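Local coordinates for putative DNA binding protein (Bacteroides thetaiotaomicron VPI-5482, PDB 3HTN), which binds metal ions through a PCC domain and may bind DNA, though its function is not established, at residues A[8-13]-A[19-24]. Numbering follows the deposited sequence.
Sequences MYSYKK and IVSINN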
loop_
_atom_site.group_PDB
_atom_site.type_symbol
_atom_site.label_atom_id
_atom_site.label_comp_id
_atom_site.label_asym_id
_atom_site.label_seq_id
_atom_site.Cartn_x
_atom_site.Cartn_y
_atom_site.Cartn_z
HETATM N N MSE A 8 -22.351 -2.042 10.916
HETATM C CA MSE A 8 -20.937 -1.700 11.076
HETATM C C MSE A 8 -20.314 -0.918 9.918
HETATM O O MSE A 8 -19.203 -0.417 10.058
HETATM C CB MSE A 8 -20.145 -2.982 11.335
HETATM C CG MSE A 8 -20.349 -3.517 12.738
HETATM SE SE MSE A 8 -19.222 -5.028 13.076
HETATM C CE MSE A 8 -20.201 -6.344 12.009
ATOM N N TYR A 9 -21.015 -0.785 8.795
ATOM C CA TYR A 9 -20.439 -0.127 7.632
ATOM C C TYR A 9 -21.502 0.233 6.619
ATOM O O TYR A 9 -22.638 -0.269 6.678
ATOM C CB TYR A 9 -19.424 -1.073 6.946
ATOM C CG TYR A 9 -19.984 -2.443 6.687
ATOM C CD1 TYR A 9 -20.872 -2.681 5.629
ATOM C CD2 TYR A 9 -19.683 -3.504 7.540
ATOM C CE1 TYR A 9 -21.438 -3.932 5.445
ATOM C CE2 TYR A 9 -20.238 -4.760 7.353
ATOM C CZ TYR A 9 -21.099 -4.968 6.300
ATOM O OH TYR A 9 -21.645 -6.222 6.131
ATOM N N SER A 10 -21.132 1.124 5.702
ATOM C CA SER A 10 -21.913 1.432 4.506
ATOM C C SER A 10 -20.948 1.222 3.343
ATOM O O SER A 10 -19.727 1.361 3.505
ATOM C CB SER A 10 -22.468 2.855 4.533
ATOM O OG SER A 10 -21.441 3.826 4.581
ATOM N N TYR A 11 -21.480 0.903 2.170
ATOM C CA TYR A 11 -20.649 0.574 1.027
ATOM C C TYR A 11 -21.261 0.979 -0.307
ATOM O O TYR A 11 -22.451 1.261 -0.389
ATOM C CB TYR A 11 -20.339 -0.923 1.015
ATOM C CG TYR A 11 -21.554 -1.750 0.760
ATOM C CD1 TYR A 11 -22.365 -2.148 1.811
ATOM C CD2 TYR A 11 -21.895 -2.139 -0.528
ATOM C CE1 TYR A 11 -23.495 -2.893 1.593
ATOM C CE2 TYR A 11 -23.035 -2.888 -0.761
ATOM C CZ TYR A 11 -23.827 -3.258 0.312
ATOM O OH TYR A 11 -24.950 -4.013 0.107
ATOM N N LYS A 12 -20.413 0.997 -1.335
ATOM C CA LYS A 12 -20.831 1.211 -2.707
ATOM C C LYS A 12 -20.143 0.195 -3.602
ATOM O O LYS A 12 -18.933 0.098 -3.607
ATOM C CB LYS A 12 -20.487 2.628 -3.172
ATOM C CG LYS A 12 -20.926 2.955 -4.584
ATOM C CD LYS A 12 -20.551 4.390 -4.909
ATOM C CE LYS A 12 -20.974 4.753 -6.314
ATOM N NZ LYS A 12 -22.452 4.632 -6.496
ATOM N N LYS A 13 -20.924 -0.544 -4.376
ATOM C CA LYS A 13 -20.365 -1.508 -5.307
ATOM C C LYS A 13 -20.009 -0.834 -6.614
ATOM O O LYS A 13 -20.854 -0.161 -7.216
ATOM C CB LYS A 13 -21.363 -2.627 -5.588
ATOM C CG LYS A 13 -20.788 -3.780 -6.389
ATOM C CD LYS A 13 -21.812 -4.909 -6.490
ATOM C CE LYS A 13 -21.271 -6.083 -7.296
ATOM N NZ LYS A 13 -21.020 -5.699 -8.722
ATOM N N ILE A 19 -16.386 -0.008 -2.256
ATOM C CA ILE A 19 -15.837 1.036 -1.421
ATOM C C ILE A 19 -16.577 0.885 -0.109
ATOM O O ILE A 19 -17.804 1.033 -0.079
ATOM C CB ILE A 19 -16.056 2.451 -2.012
ATOM C CG1 ILE A 19 -15.523 2.519 -3.447
ATOM C CG2 ILE A 19 -15.430 3.496 -1.144
ATOM C CD1 ILE A 19 -14.189 1.877 -3.690
ATOM N N VAL A 20 -15.837 0.600 0.959
ATOM C CA VAL A 20 -16.432 0.350 2.263
ATOM C C VAL A 20 -16.052 1.457 3.223
ATOM O O VAL A 20 -14.871 1.749 3.392
ATOM C CB VAL A 20 -15.999 -1.000 2.812
ATOM C CG1 VAL A 20 -16.649 -1.284 4.162
ATOM C CG2 VAL A 20 -16.324 -2.080 1.787
ATOM N N SER A 21 -17.074 2.086 3.805
ATOM C CA SER A 21 -16.923 3.109 4.814
ATOM C C SER A 21 -17.357 2.528 6.143
ATOM O O SER A 21 -18.537 2.308 6.375
ATOM C CB SER A 21 -17.725 4.341 4.436
ATOM O OG SER A 21 -17.530 5.346 5.393
ATOM N N ILE A 22 -16.393 2.254 7.007
ATOM C CA ILE A 22 -16.694 1.614 8.276
ATOM C C ILE A 22 -17.253 2.672 9.226
ATOM O O ILE A 22 -16.867 3.852 9.164
ATOM C CB ILE A 22 -15.424 0.904 8.829
ATOM C CG1 ILE A 22 -14.972 -0.199 7.844
ATOM C CG2 ILE A 22 -15.703 0.339 10.208
ATOM C CD1 ILE A 22 -13.856 -1.056 8.295
ATOM N N ASN A 23 -18.220 2.270 10.066
ATOM C CA ASN A 23 -18.824 3.172 11.033
ATOM C C ASN A 23 -17.797 3.601 12.058
ATOM O O ASN A 23 -16.900 2.836 12.415
ATOM C CB ASN A 23 -20.004 2.509 11.776
ATOM C CG ASN A 23 -21.198 2.241 10.887
ATOM O OD1 ASN A 23 -21.220 2.609 9.726
ATOM N ND2 ASN A 23 -22.192 1.541 11.440
ATOM N N ASN A 24 -17.941 4.803 12.582
ATOM C CA ASN A 24 -17.033 5.267 13.595
ATOM C C ASN A 24 -17.182 4.406 14.852
ATOM O O ASN A 24 -18.233 3.777 15.093
ATOM C CB ASN A 24 -17.326 6.720 13.931
ATOM C CG ASN A 24 -16.153 7.429 14.569
ATOM O OD1 ASN A 24 -15.054 6.880 14.659
ATOM N ND2 ASN A 24 -16.384 8.663 15.034
HETATM O O HOH W 1 -20.448 3.922 7.551
#
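Asn-23 lays its side chain across the backbone of Met-8 at the open end of a two-stranded ladder. Its CB lies 3.5 Å from Met-8 O, which also accepts the nearly straight hydrogen bond from Asn-23 N (176° at the hydrogen), the donor standing above the carbonyl plane. With CG anti to its own carbonyl carbon (chi1 -68°), the amide swings over the Met-8 to Tyr-9 peptide, at the start of the first strand: CG comes within 3.4 Å of Met-8 C, ND2 approaches the same carbon and Met-8 CA, and OD1 reaches the backbone of Tyr-9 without bonding to it. Instead, OD1 accepts a hydrogen bond of 2.7 Å from a water that also donates to Ser-21 O and accepts from Ser-10 OG, a bridge linking both strands. Replacing Asn-23 by alanine would remove the amide, and the water is likely to lose its OD1 acceptor and the Met-8 peptide its cover.

Farther along, Ser-10 and Ser-21 form a hydrogen-bonded pair, N and O of each joined to the other; Ser-21 O has two donors, Ser-10 N and the water. Lys-12 and Ile-19 repeat the reciprocal bonding. Tyr-9 and Tyr-11 stand in non-hydrogen-bonded pairs with Ile-22 and Val-20; diagonally across, Tyr-11 CA sits 3.1 Å from Ile-19 O in a CA-H...O contact and Tyr-9 CB 3.9 Å from Val-20 CG1. Both tyrosine rings lead away from segment 19-24 to meet Phe-35 of helix 28-39 edge-to-face; Tyr-9 OH is hydrogen-bonded to Glu-38 and Tyr-11 OH to Lys-39. On the opposite face, Ser-10 packs on Phe-147 of the second subunit.

Antiparallel pairing of strands 9-14 and 17-22 makes this a beta hairpin, which ends the main sheet within the chain and packs, by the face that carries the two tyrosines, on helix 28-39 of the PCC fold.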